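Side-chain contacts in arginine--tRNA ligase (Campylobacter jejuni, PDB 3FNR), which catalyses the ATP-dependent attachment of L-arginine to tRNA(Arg), releasing AMP and diphosphate: residues A[401-404]-A[405-408]; A[375-378]-A[379-383]; A[354-358]-A[359-363]; A[276-280]-A[281-285]. The protein carries 1 engineered substitution. All blocks are in the same frame, centred on the assembly; numbering follows the deposited sequence.

Interaction 1: residues A[401-404]-A[405-408]; sequences DYLK and NLAA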
loop_
_atom_site.group_PDB
_atom_site.type_symbol
_atom_site.label_atom_id
_atom_site.label_comp_id
_atom_site.label_asym_id
_atom_site.label_seq_id
_atom_site.Cartn_x
_atom_site.Cartn_y
_atom_site.Cartn_z
ATOM N N ASP A 401 14.518 -7.640 -3.304
ATOM C CA ASP A 401 15.493 -8.690 -3.654
ATOM C C ASP A 401 16.594 -8.189 -4.591
ATOM O O ASP A 401 17.766 -8.523 -4.407
ATOM C CB ASP A 401 14.806 -9.893 -4.305
ATOM C CG ASP A 401 13.972 -10.705 -3.326
ATOM O OD1 ASP A 401 13.237 -11.604 -3.797
ATOM O OD2 ASP A 401 14.035 -10.448 -2.102
ATOM N N TYR A 402 16.197 -7.407 -5.596
ATOM C CA TYR A 402 17.119 -6.820 -6.561
ATOM C C TYR A 402 18.094 -5.903 -5.835
ATOM O O TYR A 402 19.304 -5.956 -6.056
ATOM C CB TYR A 402 16.344 -6.026 -7.632
ATOM C CG TYR A 402 17.217 -5.134 -8.504
ATOM C CD1 TYR A 402 17.891 -5.648 -9.605
ATOM C CD2 TYR A 402 17.369 -3.778 -8.217
ATOM C CE1 TYR A 402 18.711 -4.832 -10.401
ATOM C CE2 TYR A 402 18.182 -2.961 -8.995
ATOM C CZ TYR A 402 18.851 -3.490 -10.080
ATOM O OH TYR A 402 19.643 -2.667 -10.849
ATOM N N LEU A 403 17.533 -5.064 -4.970
ATOM C CA LEU A 403 18.262 -4.024 -4.283
ATOM C C LEU A 403 19.251 -4.605 -3.283
ATOM O O LEU A 403 20.384 -4.120 -3.177
ATOM C CB LEU A 403 17.260 -3.132 -3.574
ATOM C CG LEU A 403 17.224 -1.636 -3.869
ATOM C CD1 LEU A 403 17.736 -1.278 -5.262
ATOM C CD2 LEU A 403 15.805 -1.168 -3.670
ATOM N N LYS A 404 18.808 -5.631 -2.554
ATOM C CA LYS A 404 19.653 -6.399 -1.638
ATOM C C LYS A 404 20.901 -6.929 -2.329
ATOM O O LYS A 404 22.019 -6.720 -1.857
ATOM C CB LYS A 404 18.879 -7.591 -1.077
ATOM C CG LYS A 404 18.426 -7.443 0.350
ATOM C CD LYS A 404 18.051 -8.804 0.954
ATOM C CE LYS A 404 16.916 -9.490 0.187
ATOM N NZ LYS A 404 16.514 -10.791 0.803
ATOM N N ASN A 405 20.693 -7.622 -3.444
ATOM C CA ASN A 405 21.784 -8.209 -4.195
ATOM C C ASN A 405 22.691 -7.154 -4.822
ATOM O O ASN A 405 23.906 -7.314 -4.838
ATOM C CB ASN A 405 21.245 -9.168 -5.253
ATOM C CG ASN A 405 20.530 -10.364 -4.646
ATOM O OD1 ASN A 405 20.935 -10.893 -3.606
ATOM N ND2 ASN A 405 19.462 -10.800 -5.301
ATOM N N LEU A 406 22.101 -6.073 -5.317
ATOM C CA LEU A 406 22.877 -4.984 -5.911
ATOM C C LEU A 406 23.751 -4.274 -4.878
ATOM O O LEU A 406 24.892 -3.899 -5.180
ATOM C CB LEU A 406 21.949 -3.982 -6.590
ATOM C CG LEU A 406 22.531 -2.740 -7.278
ATOM C CD1 LEU A 406 23.439 -3.109 -8.438
ATOM C CD2 LEU A 406 21.408 -1.868 -7.767
ATOM N N ALA A 407 23.223 -4.089 -3.666
ATOM C CA ALA A 407 23.990 -3.456 -2.588
ATOM C C ALA A 407 25.144 -4.359 -2.154
ATOM O O ALA A 407 26.259 -3.880 -1.964
ATOM C CB ALA A 407 23.112 -3.131 -1.406
ATOM N N ALA A 408 24.862 -5.657 -2.019
ATOM C CA ALA A 408 25.865 -6.645 -1.636
ATOM C C ALA A 408 27.024 -6.646 -2.631
ATOM O O ALA A 408 28.182 -6.531 -2.236
ATOM C CB ALA A 408 25.242 -8.034 -1.554
#
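Tyr402 and Leu406 stand one turn apart on helix 398-416, part of the helical bundle of the DALR anticodon-binding domain. Their side chains run alongside each other in the same direction, because each has CG anti to its own backbone N (chi1 167° in Tyr402, 179° in Leu406).

The apolar contact is made by one methyl group. Leu406 CD2 approaches the phenol ring obliquely, 3.6 Å from Tyr402 CE2 and equally near Tyr402 OH, while Leu403 CD1 only brushes Leu406 CD2 at 4.5 Å. Large hydrophobic residues suit these buried positions: Leu403 packs on Ile340, Ala442 and Phe443 of two neighbouring helices. Ala407, with a lone methyl, suits a close approach to Ala343 and Ile340 of helix 336-353. Tyrosine suits its place because the ring packs while its OH probably hydrogen-bonds to the backbone oxygen Glu379 O on helix 371-381.

Backbone bonds of the i to i+4 kind tie the two turns together, among them Leu406 N to Tyr402 O at 2.9 Å and Ala408 N to Lys404 O at 3.0 Å.

On the solvent side the residues are polar. Lys404 NZ and Asp401 OD2 form a long salt bridge at 3.8 Å. Asn405 folds its amide back over the preceding turn, where ND2 lies 3.0 Å from Asp401 O at an angle too poor for a hydrogen bond.

Interaction 2: residues A[375-378]-A[379-383]; sequences NLLF and EALNL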
loop_
_atom_site.group_PDB
_atom_site.type_symbol
_atom_site.label_atom_id
_atom_site.label_comp_id
_atom_site.label_asym_id
_atom_site.label_seq_id
_atom_site.Cartn_x
_atom_site.Cartn_y
_atom_site.Cartn_z
ATOM N N ASN A 375 29.698 -7.215 -14.503
ATOM C CA ASN A 375 28.531 -7.824 -13.850
ATOM C C ASN A 375 27.700 -6.777 -13.116
ATOM O O ASN A 375 26.478 -6.763 -13.226
ATOM C CB ASN A 375 28.945 -8.902 -12.846
ATOM C CG ASN A 375 29.492 -10.155 -13.507
ATOM O OD1 ASN A 375 29.355 -10.365 -14.715
ATOM N ND2 ASN A 375 30.107 -11.010 -12.703
ATOM N N LEU A 376 28.386 -5.901 -12.386
ATOM C CA LEU A 376 27.744 -4.867 -11.592
ATOM C C LEU A 376 27.090 -3.838 -12.487
ATOM O O LEU A 376 26.013 -3.337 -12.169
ATOM C CB LEU A 376 28.754 -4.210 -10.653
ATOM C CG LEU A 376 28.256 -3.254 -9.562
ATOM C CD1 LEU A 376 27.317 -3.942 -8.585
ATOM C CD2 LEU A 376 29.455 -2.668 -8.834
ATOM N N LEU A 377 27.749 -3.536 -13.606
ATOM C CA LEU A 377 27.192 -2.671 -14.642
ATOM C C LEU A 377 25.915 -3.276 -15.216
ATOM O O LEU A 377 24.887 -2.594 -15.296
ATOM C CB LEU A 377 28.224 -2.443 -15.753
ATOM C CG LEU A 377 27.833 -1.773 -17.075
ATOM C CD1 LEU A 377 27.352 -0.358 -16.859
ATOM C CD2 LEU A 377 29.021 -1.780 -18.031
ATOM N N PHE A 378 25.985 -4.551 -15.602
ATOM C CA PHE A 378 24.812 -5.264 -16.096
ATOM C C PHE A 378 23.688 -5.223 -15.074
ATOM O O PHE A 378 22.546 -4.929 -15.427
ATOM C CB PHE A 378 25.119 -6.725 -16.433
ATOM C CG PHE A 378 23.901 -7.497 -16.895
ATOM C CD1 PHE A 378 23.455 -7.394 -18.211
ATOM C CD2 PHE A 378 23.182 -8.300 -16.005
ATOM C CE1 PHE A 378 22.320 -8.089 -18.642
ATOM C CE2 PHE A 378 22.046 -8.998 -16.423
ATOM C CZ PHE A 378 21.617 -8.894 -17.747
ATOM N N GLU A 379 24.030 -5.521 -13.820
ATOM C CA GLU A 379 23.076 -5.549 -12.719
ATOM C C GLU A 379 22.389 -4.194 -12.566
ATOM O O GLU A 379 21.173 -4.134 -12.389
ATOM C CB GLU A 379 23.778 -5.954 -11.416
ATOM C CG GLU A 379 22.835 -6.425 -10.306
ATOM C CD GLU A 379 23.571 -6.974 -9.085
ATOM O OE1 GLU A 379 22.950 -7.718 -8.296
ATOM O OE2 GLU A 379 24.771 -6.676 -8.913
ATOM N N ALA A 380 23.165 -3.115 -12.661
ATOM C CA ALA A 380 22.608 -1.763 -12.586
ATOM C C ALA A 380 21.560 -1.548 -13.676
ATOM O O ALA A 380 20.444 -1.111 -13.386
ATOM C CB ALA A 380 23.713 -0.704 -12.678
ATOM N N LEU A 381 21.907 -1.906 -14.913
ATOM C CA LEU A 381 21.033 -1.688 -16.066
ATOM C C LEU A 381 19.838 -2.644 -16.133
ATOM O O LEU A 381 18.835 -2.336 -16.774
ATOM C CB LEU A 381 21.840 -1.741 -17.368
ATOM C CG LEU A 381 22.871 -0.617 -17.502
ATOM C CD1 LEU A 381 23.843 -0.914 -18.628
ATOM C CD2 LEU A 381 22.185 0.732 -17.720
ATOM N N ASN A 382 19.950 -3.781 -15.449
ATOM C CA ASN A 382 18.917 -4.815 -15.418
ATOM C C ASN A 382 17.647 -4.425 -14.640
ATOM O O ASN A 382 16.689 -5.196 -14.621
ATOM C CB ASN A 382 19.497 -6.098 -14.816
ATOM C CG ASN A 382 18.609 -7.324 -15.044
ATOM O OD1 ASN A 382 18.330 -8.086 -14.110
ATOM N ND2 ASN A 382 18.159 -7.511 -16.277
ATOM N N LEU A 383 17.645 -3.253 -13.994
ATOM C CA LEU A 383 16.483 -2.780 -13.223
ATOM C C LEU A 383 15.200 -2.755 -14.056
ATOM O O LEU A 383 14.169 -3.224 -13.592
ATOM C CB LEU A 383 16.747 -1.402 -12.592
ATOM C CG LEU A 383 15.634 -0.758 -11.747
ATOM C CD1 LEU A 383 15.203 -1.635 -10.588
ATOM C CD2 LEU A 383 16.045 0.607 -11.244
#
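In helix 371-381 the aromatic ring of Phe378 reaches one turn onward to the amide of Asn382. The two flat groups are nearly parallel, their planes 19° apart, and the amide meets the ring obliquely, with Asn382 ND2 4.0 Å from Phe378 CZ. On the backbone, Asn382 N bonds to Phe378 O at 2.8 Å with a bent N-H...O angle of 131°, and makes a second, weak bond to Glu379 O. Asparagine suits this partly exposed place, where its amide can lie against the exposed ring.

Leu377 and Leu381 point the same way, and their CD1 atoms meet at 4.0 Å. These leucines belong to the hydrophobic side of the helix within the DALR anticodon-binding domain: both pack on Leu434 of helix 425-445 and on Leu8 near the N-terminus.

A third side faces helix 398-416. Leu376 CD1 lies 3.8 Å from Glu379 OE2, whose chain is extended beyond CG and delivers the carboxylate to Asn409 ND2, a hydrogen bond that gives this charge a polar partner beside the leucine. Ala380 is buried, where a lone methyl fits, and its backbone O accepts a hydrogen bond from Ser438 OG of helix 425-445.

Interaction 3: residues A[354-358]-A[359-363]; sequences AGKKI and DDVMK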
loop_
_atom_site.group_PDB
_atom_site.type_symbol
_atom_site.label_atom_id
_atom_site.label_comp_id
_atom_site.label_asym_id
_atom_site.label_seq_id
_atom_site.Cartn_x
_atom_site.Cartn_y
_atom_site.Cartn_z
ATOM N N ALA A 354 36.867 12.397 -4.582
ATOM C CA ALA A 354 37.529 12.609 -5.867
ATOM C C ALA A 354 37.401 14.046 -6.374
ATOM O O ALA A 354 38.073 14.423 -7.334
ATOM C CB ALA A 354 36.983 11.635 -6.907
ATOM N N GLY A 355 36.534 14.835 -5.737
ATOM C CA GLY A 355 36.262 16.210 -6.154
ATOM C C GLY A 355 35.635 16.277 -7.534
ATOM O O GLY A 355 36.005 17.123 -8.359
ATOM N N LYS A 356 34.696 15.367 -7.792
ATOM C CA LYS A 356 34.050 15.281 -9.099
ATOM C C LYS A 356 32.530 15.189 -9.011
ATOM O O LYS A 356 31.975 14.665 -8.039
ATOM C CB LYS A 356 34.617 14.107 -9.900
ATOM C CG LYS A 356 35.957 14.396 -10.552
ATOM C CD LYS A 356 36.564 13.143 -11.157
ATOM C CE LYS A 356 37.882 13.451 -11.845
ATOM N NZ LYS A 356 38.660 12.217 -12.139
ATOM N N LYS A 357 31.865 15.726 -10.030
ATOM C CA LYS A 357 30.430 15.543 -10.204
ATOM C C LYS A 357 30.207 14.448 -11.238
ATOM O O LYS A 357 31.123 14.100 -11.995
ATOM C CB LYS A 357 29.755 16.845 -10.641
ATOM C CG LYS A 357 29.585 17.875 -9.524
ATOM C CD LYS A 357 28.937 19.168 -10.033
ATOM C CE LYS A 357 27.420 19.026 -10.202
ATOM N NZ LYS A 357 26.775 20.274 -10.708
ATOM N N ILE A 358 28.987 13.915 -11.275
ATOM C CA ILE A 358 28.650 12.784 -12.149
ATOM C C ILE A 358 28.744 13.119 -13.642
ATOM O O ILE A 358 28.873 12.224 -14.471
ATOM C CB ILE A 358 27.269 12.140 -11.790
ATOM C CG1 ILE A 358 26.132 13.167 -11.858
ATOM C CG2 ILE A 358 27.320 11.481 -10.406
ATOM C CD1 ILE A 358 24.748 12.594 -11.531
ATOM N N ASP A 359 28.705 14.409 -13.965
ATOM C CA ASP A 359 28.839 14.885 -15.344
ATOM C C ASP A 359 30.297 14.938 -15.816
ATOM O O ASP A 359 30.557 14.982 -17.021
ATOM C CB ASP A 359 28.175 16.260 -15.509
ATOM C CG ASP A 359 26.751 16.303 -14.945
ATOM O OD1 ASP A 359 26.600 16.414 -13.706
ATOM O OD2 ASP A 359 25.784 16.235 -15.740
ATOM N N ASP A 360 31.239 14.938 -14.873
ATOM C CA ASP A 360 32.670 14.980 -15.199
ATOM C C ASP A 360 33.218 13.617 -15.640
ATOM O O ASP A 360 34.282 13.544 -16.265
ATOM C CB ASP A 360 33.492 15.488 -14.007
ATOM C CG ASP A 360 33.001 16.828 -13.462
ATOM O OD1 ASP A 360 33.344 17.149 -12.303
ATOM O OD2 ASP A 360 32.280 17.562 -14.179
ATOM N N VAL A 361 32.491 12.547 -15.309
ATOM C CA VAL A 361 32.943 11.171 -15.545
ATOM C C VAL A 361 32.153 10.493 -16.659
ATOM O O VAL A 361 32.409 9.337 -16.994
ATOM C CB VAL A 361 32.873 10.314 -14.252
ATOM C CG1 VAL A 361 33.619 10.997 -13.114
ATOM C CG2 VAL A 361 31.424 10.045 -13.845
ATOM N N MET A 362 31.201 11.235 -17.219
ATOM C CA MET A 362 30.312 10.790 -18.294
ATOM C C MET A 362 31.060 10.312 -19.539
ATOM O O MET A 362 30.679 9.313 -20.161
ATOM C CB MET A 362 29.383 11.948 -18.676
ATOM C CG MET A 362 28.239 11.577 -19.600
ATOM S SD MET A 362 26.910 10.751 -18.725
ATOM C CE MET A 362 26.028 12.158 -18.049
ATOM N N LYS A 363 32.126 11.033 -19.876
ATOM C CA LYS A 363 32.978 10.767 -21.043
ATOM C C LYS A 363 33.752 9.447 -21.007
ATOM O O LYS A 363 34.305 9.034 -22.025
ATOM C CB LYS A 363 33.961 11.931 -21.252
ATOM C CG LYS A 363 34.390 12.660 -19.960
ATOM C CD LYS A 363 35.583 12.005 -19.253
ATOM C CE LYS A 363 36.884 12.784 -19.466
ATOM N NZ LYS A 363 37.525 12.514 -20.786
#
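Lys357 and Asp360 grip each other twice. The backbone Lys357 N bonds to Asp360 OD1 at 3.1 Å in a nearly straight line (170°), meeting the oxygen from above the carboxylate plane, and Asp360 N returns a bond to Lys357 O at 3.0 Å. Asp360 has CG anti to its carbonyl carbon (chi1 -54°), which swings the carboxylate back over the turn; the short acidic side chain has just the reach this needs.

Around that pair the side chains pack more loosely: Val361 CG1 meets the aliphatic Lys356 CD at 4.1 Å, and Val361 CG2 lies 3.4 Å from the carbonyl oxygen Ile358 O. The backbone from Lys357 to Asp360 is a type I beta turn, within the loop that leads from helix 336-353 towards helix 371-381 in the DALR anticodon-binding domain. That first helix ends in a Schellman motif with Gly355 as its C-prime residue; the positive phi there is readily taken by glycine.

Farther out, Val361, the buried one, and the more exposed Ile358 both touch Phe351 of helix 336-353. Lys356, its chain extended, carries NZ to helix 425-445, where it forms a salt bridge with Glu425 and a hydrogen bond with Asn426.

Interaction 4: residues A[276-280]-A[281-285]; sequences SLLKD and GEPYK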
loop_
_atom_site.group_PDB
_atom_site.type_symbol
_atom_site.label_atom_id
_atom_site.label_comp_id
_atom_site.label_asym_id
_atom_site.label_seq_id
_atom_site.Cartn_x
_atom_site.Cartn_y
_atom_site.Cartn_z
ATOM N N SER A 276 3.593 -11.324 11.155
ATOM C CA SER A 276 4.006 -11.421 12.553
ATOM C C SER A 276 5.146 -10.460 12.833
ATOM O O SER A 276 6.219 -10.566 12.230
ATOM C CB SER A 276 4.446 -12.842 12.897
ATOM O OG SER A 276 3.354 -13.737 12.857
ATOM N N LEU A 277 4.920 -9.521 13.746
ATOM C CA LEU A 277 5.984 -8.623 14.177
ATOM C C LEU A 277 6.588 -9.098 15.482
ATOM O O LEU A 277 5.868 -9.454 16.416
ATOM C CB LEU A 277 5.475 -7.191 14.328
ATOM C CG LEU A 277 5.360 -6.334 13.072
ATOM C CD1 LEU A 277 4.584 -5.075 13.399
ATOM C CD2 LEU A 277 6.731 -5.994 12.484
ATOM N N LEU A 278 7.915 -9.103 15.535
ATOM C CA LEU A 278 8.647 -9.516 16.728
ATOM C C LEU A 278 9.563 -8.408 17.214
ATOM O O LEU A 278 10.042 -7.600 16.417
ATOM C CB LEU A 278 9.497 -10.762 16.452
ATOM C CG LEU A 278 8.849 -12.066 15.989
ATOM C CD1 LEU A 278 9.925 -13.052 15.596
ATOM C CD2 LEU A 278 7.976 -12.657 17.068
ATOM N N LYS A 279 9.788 -8.382 18.525
ATOM C CA LYS A 279 10.851 -7.588 19.135
ATOM C C LYS A 279 11.560 -8.445 20.183
ATOM O O LYS A 279 10.924 -8.936 21.125
ATOM C CB LYS A 279 10.307 -6.304 19.765
ATOM C CG LYS A 279 11.401 -5.320 20.174
ATOM C CD LYS A 279 11.113 -4.692 21.533
ATOM C CE LYS A 279 10.373 -3.366 21.424
ATOM N NZ LYS A 279 11.309 -2.238 21.168
ATOM N N ASP A 280 12.871 -8.622 19.988
ATOM C CA ASP A 280 13.752 -9.444 20.843
ATOM C C ASP A 280 13.345 -10.924 20.929
ATOM O O ASP A 280 13.556 -11.581 21.953
ATOM C CB ASP A 280 13.930 -8.824 22.246
ATOM C CG ASP A 280 14.564 -7.434 22.206
ATOM O OD1 ASP A 280 14.083 -6.535 22.935
ATOM O OD2 ASP A 280 15.543 -7.239 21.453
ATOM N N GLY A 281 12.765 -11.437 19.844
ATOM C CA GLY A 281 12.333 -12.834 19.764
ATOM C C GLY A 281 10.911 -13.090 20.237
ATOM O O GLY A 281 10.372 -14.181 20.042
ATOM N N GLU A 282 10.310 -12.081 20.861
ATOM C CA GLU A 282 8.963 -12.173 21.407
ATOM C C GLU A 282 8.015 -11.384 20.501
ATOM O O GLU A 282 8.427 -10.367 19.938
ATOM C CB GLU A 282 8.952 -11.583 22.819
ATOM C CG GLU A 282 7.952 -12.225 23.777
ATOM C CD GLU A 282 7.717 -11.406 25.039
ATOM O OE1 GLU A 282 7.446 -12.016 26.096
ATOM O OE2 GLU A 282 7.798 -10.159 24.976
ATOM N N PRO A 283 6.762 -11.866 20.322
ATOM C CA PRO A 283 5.737 -11.103 19.592
ATOM C C PRO A 283 5.543 -9.670 20.097
ATOM O O PRO A 283 5.492 -9.440 21.308
ATOM C CB PRO A 283 4.456 -11.931 19.800
ATOM C CG PRO A 283 4.789 -12.942 20.855
ATOM C CD PRO A 283 6.247 -13.184 20.733
ATOM N N TYR A 284 5.464 -8.735 19.147
ATOM C CA TYR A 284 5.256 -7.305 19.396
ATOM C C TYR A 284 3.968 -7.017 20.171
ATOM O O TYR A 284 2.920 -7.617 19.903
ATOM C CB TYR A 284 5.225 -6.567 18.053
ATOM C CG TYR A 284 5.355 -5.061 18.118
ATOM C CD1 TYR A 284 6.604 -4.450 18.075
ATOM C CD2 TYR A 284 4.227 -4.246 18.188
ATOM C CE1 TYR A 284 6.729 -3.064 18.124
ATOM C CE2 TYR A 284 4.341 -2.866 18.239
ATOM C CZ TYR A 284 5.592 -2.280 18.205
ATOM O OH TYR A 284 5.702 -0.911 18.252
ATOM N N LYS A 285 4.068 -6.095 21.128
ATOM C CA LYS A 285 2.938 -5.646 21.951
ATOM C C LYS A 285 3.237 -4.275 22.571
ATOM O O LYS A 285 4.260 -3.658 22.265
ATOM C CB LYS A 285 2.626 -6.669 23.055
ATOM C CG LYS A 285 3.826 -7.048 23.919
ATOM C CD LYS A 285 3.397 -7.618 25.263
ATOM C CE LYS A 285 4.598 -7.864 26.169
ATOM N NZ LYS A 285 5.399 -6.625 26.405
HETATM O O HOH W 1 7.944 -7.600 21.905
#
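Glu282 O accepts the shortest hydrogen bond of this hairpin, from Lys279 N at 2.8 Å, and also a CA-H...O contact from Leu278 CA at 3.3 Å. Glu282 N answers with a bond to Lys279 O at 3.2 Å, so Lys279 and Glu282 form an antiparallel hydrogen-bonded pair that closes a type I' beta turn. Both turn residues have positive phi. Gly281 suits its place because a side chain at these angles would press on Asp280 O, and Asp280 adopts the left-handed helical region. Asp324 on strand 321-324 accepts a hydrogen bond from Gly281 N and a weak one from Asp280 N.

One pair farther along, Leu278 faces Pro283 across a non-hydrogen-bonded site, where the lack of an N-H in proline costs nothing. Leu278 CD2 lies over the start of that residue, 3.6 Å from Pro283 N. Beyond it, Tyr284 N bonds to Leu277 O at 2.9 Å, almost straight at 174°.

The side chains of Leu277 and Tyr284 meet CB to CB at 3.8 Å. Tyr284 has CG anti to its backbone N (chi1 -166°), and its ring lies obliquely to Leu277 CB. Leu277 and Tyr284 both pack on Val299, and Leu277 also touches Ile47 of the 'HIGH' region. The sequence running on from Lys285 is consistent with the mobile KMSKS loop of class I synthetases.

Glu302 binds Lys279 NZ through OE1 in a salt bridge and Tyr284 OH through OE2, which implies that a single carboxylate ties both arms of the hairpin to helix 296-303.

Interactions 1, 2 and 3 all fall within the DALR anticodon-binding domain, whereas interaction 4 lies in the catalytic domain. Only interactions 1 and 2 touch: their centres are 11 Å apart, and the 2.6 Å between Tyr402 OH and Glu379 O joins the two. Interaction 3 has no direct contact with either, its nearest atoms being about 11 Å from interaction 2 and about 15 Å from interaction 1, yet all three border helix 425-445. Interaction 4 is beside the 'HIGH' region of the active site through Leu277 and Ile47. Its centre is 26 Å from that of interaction 1 but 46 Å from that of interaction 3, so interaction 3 is the more remote of the two from the catalytic-domain contact.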